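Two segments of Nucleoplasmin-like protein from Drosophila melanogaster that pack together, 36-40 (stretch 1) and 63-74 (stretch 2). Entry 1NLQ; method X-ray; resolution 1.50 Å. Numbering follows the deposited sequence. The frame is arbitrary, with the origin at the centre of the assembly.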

# COMPACT_ATOMS: atom_id res chain seq x y z
N GLN A 36 -3.59 2.39 -8.52
CA GLN A 36 -2.65 3.47 -8.31
C GLN A 36 -2.99 4.73 -9.11
O GLN A 36 -3.48 4.65 -10.24
CB GLN A 36 -1.24 2.97 -8.68
CG GLN A 36 -0.14 4.02 -8.70
CD GLN A 36 1.22 3.45 -9.12
OE1 GLN A 36 2.06 3.15 -8.28
NE2 GLN A 36 1.42 3.30 -10.43
N ILE A 37 -2.76 5.88 -8.49
CA ILE A 37 -2.96 7.17 -9.14
C ILE A 37 -1.63 7.85 -8.89
O ILE A 37 -1.25 8.12 -7.75
CB ILE A 37 -4.14 7.96 -8.51
CG1 ILE A 37 -5.43 7.16 -8.72
CG2 ILE A 37 -4.28 9.31 -9.20
CD1 ILE A 37 -6.69 7.83 -8.20
N LEU A 38 -0.93 8.12 -9.98
CA LEU A 38 0.42 8.65 -9.95
C LEU A 38 0.58 10.02 -10.60
O LEU A 38 0.03 10.26 -11.68
CB LEU A 38 1.32 7.63 -10.64
CG LEU A 38 2.81 7.84 -10.88
CD1 LEU A 38 3.57 7.87 -9.56
CD2 LEU A 38 3.30 6.69 -11.75
N LEU A 39 1.34 10.89 -9.95
CA LEU A 39 1.60 12.24 -10.45
C LEU A 39 2.81 12.23 -11.39
O LEU A 39 3.87 11.72 -11.04
CB LEU A 39 1.85 13.18 -9.28
CG LEU A 39 2.06 14.66 -9.63
CD1 LEU A 39 0.76 15.24 -10.19
CD2 LEU A 39 2.48 15.43 -8.39
N GLY A 40 2.64 12.81 -12.57
CA GLY A 40 3.74 12.85 -13.53
C GLY A 40 4.94 13.65 -13.08
O GLY A 40 4.81 14.61 -12.32
N PRO A 63 -13.22 13.36 -4.09
CA PRO A 63 -11.82 13.24 -4.53
C PRO A 63 -11.27 11.88 -4.11
O PRO A 63 -11.53 11.43 -2.98
CB PRO A 63 -11.13 14.39 -3.79
CG PRO A 63 -12.22 15.41 -3.65
CD PRO A 63 -13.41 14.56 -3.25
N ILE A 64 -10.54 11.20 -4.99
CA ILE A 64 -9.96 9.91 -4.64
C ILE A 64 -8.45 9.97 -4.62
O ILE A 64 -7.77 8.99 -4.29
CB ILE A 64 -10.42 8.77 -5.59
CG1 ILE A 64 -10.10 9.11 -7.04
CG2 ILE A 64 -11.89 8.49 -5.36
CD1 ILE A 64 -10.35 7.92 -7.97
N ALA A 65 -7.92 11.13 -4.97
CA ALA A 65 -6.49 11.35 -4.98
C ALA A 65 -6.15 12.83 -4.78
O ALA A 65 -6.75 13.70 -5.40
CB ALA A 65 -5.89 10.86 -6.31
N VAL A 66 -5.20 13.09 -3.89
CA VAL A 66 -4.71 14.44 -3.65
C VAL A 66 -3.20 14.24 -3.73
O VAL A 66 -2.62 13.57 -2.87
CB VAL A 66 -5.07 14.97 -2.25
CG1 VAL A 66 -4.38 16.33 -2.01
CG2 VAL A 66 -6.57 15.14 -2.14
N LEU A 67 -2.58 14.77 -4.78
CA LEU A 67 -1.15 14.62 -5.00
C LEU A 67 -0.46 15.98 -5.08
O LEU A 67 -1.09 16.99 -5.38
CB LEU A 67 -0.90 13.86 -6.31
CG LEU A 67 -1.65 12.54 -6.51
CD1 LEU A 67 -1.52 12.10 -7.95
CD2 LEU A 67 -1.11 11.48 -5.56
N LYS A 68 0.83 16.00 -4.80
CA LYS A 68 1.60 17.23 -4.87
C LYS A 68 3.09 16.92 -4.92
O LYS A 68 3.62 16.27 -4.02
CB LYS A 68 1.29 18.14 -3.67
CG LYS A 68 2.00 19.50 -3.75
CD LYS A 68 1.49 20.51 -2.73
CE LYS A 68 1.80 20.10 -1.30
NZ LYS A 68 1.59 21.25 -0.36
N ALA A 69 3.75 17.37 -5.98
CA ALA A 69 5.19 17.15 -6.14
C ALA A 69 5.90 17.70 -4.91
O ALA A 69 5.70 18.85 -4.52
CB ALA A 69 5.68 17.87 -7.40
N GLY A 70 6.73 16.87 -4.29
CA GLY A 70 7.44 17.28 -3.09
C GLY A 70 6.84 16.71 -1.83
O GLY A 70 7.49 16.66 -0.78
N GLU A 71 5.58 16.27 -1.91
CA GLU A 71 4.91 15.70 -0.75
C GLU A 71 4.30 14.31 -1.01
O GLU A 71 4.60 13.34 -0.31
CB GLU A 71 3.78 16.62 -0.25
CG GLU A 71 2.99 15.98 0.90
CD GLU A 71 1.56 16.50 1.03
OE1 GLU A 71 1.35 17.52 1.72
OE2 GLU A 71 0.64 15.89 0.42
N THR A 72 3.43 14.23 -2.01
CA THR A 72 2.76 12.97 -2.31
C THR A 72 2.82 12.69 -3.81
O THR A 72 2.13 13.31 -4.61
CB THR A 72 1.29 13.04 -1.85
OG1 THR A 72 1.23 13.53 -0.50
CG2 THR A 72 0.63 11.66 -1.90
N ARG A 73 3.66 11.72 -4.18
CA ARG A 73 3.85 11.36 -5.58
C ARG A 73 2.77 10.40 -6.08
O ARG A 73 2.47 10.37 -7.28
CB ARG A 73 5.24 10.72 -5.74
CG ARG A 73 5.60 10.22 -7.14
CD ARG A 73 5.51 11.32 -8.19
NE ARG A 73 6.25 12.52 -7.82
CZ ARG A 73 6.27 13.63 -8.56
NH1 ARG A 73 5.60 13.67 -9.71
NH2 ARG A 73 6.95 14.69 -8.14
N ALA A 74 2.18 9.64 -5.17
CA ALA A 74 1.17 8.68 -5.58
C ALA A 74 0.31 8.18 -4.43
O ALA A 74 0.68 8.28 -3.26
CB ALA A 74 1.85 7.48 -6.26

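Stretch 1 is the end of a strand, Gln36 to Leu39, followed by Gly40, and stretch 2 meets it in two ways. The strand that starts before Pro63 and runs through Leu67 lies across it at 26°, both chains heading roughly the same way, with the axes 7.6 Å apart at their closest; that spacing is too wide for backbone pairing and is filled by side chains. Beyond it the chain turns, tied by Lys68 N to Thr72 O (3.0 Å) and by Glu71 N and Thr72 N to Lys68 O (2.9 Å each), and returns so that Arg73 and Ala74 run antiparallel to stretch 1. Together the two stretches bury 503 Å².

Leu39, Ile37 and Arg73 carry most of the contact. Leu39 works through both backbone and side chain. Its N donates to Arg73 O at 2.9 Å, nearly linear at 170°, next to the Leu38-Ala74 bridge. Its side chain points toward stretch 2, where CB lies 3.8 Å from Leu67 CD1, and CD2 reaches into the turn, 3.3 Å from Ala69 N and 4.1 Å from Ala69 CB.

Ile37, two residues earlier, supplies the rest of the apolar layer. Its CA-to-CB bond points sideways, but the end of the chain, in the mt rotamer, comes nearer: CD1 meets Ile64 CD1 at 3.7 Å, while CG2 rests 3.7 Å from Ala65 CB and 4.1 Å from Leu67 CD1. The small methyl of Ala65 lies between the larger side chains of Ile64 and Leu67, and Leu67 CD1 touches both Ile37 and Leu39. These are van der Waals contacts among buried aliphatic groups, favoured by exclusion of water.

Arg73 adds the polar anchor. Its side chain leaves sideways and bends through p rotamers at chi2 and chi3, bringing NH1 to Leu39 O (2.9 Å, 162°). NH1 also makes a weak bond to Gly40 O, at the same 2.9 Å but bent to 123°. A cationic group thus serves two carbonyls at the end of the strand, where Gly40 has already left it. Leu39 CD2 covers one face of the guanidinium, while NE and NH2 are hydrogen-bonded elsewhere in the structure.

Leu38 and Ala74 form the antiparallel, non-hydrogen-bonded bridge, CA to CA 4.4 Å. Their side chains share a face of the sheet, with Leu38 CD1 3.7 Å from Ala74 CB. Next to this pair, Ala74 CA approaches Ile37 O at 3.3 Å in a CA-H...O contact.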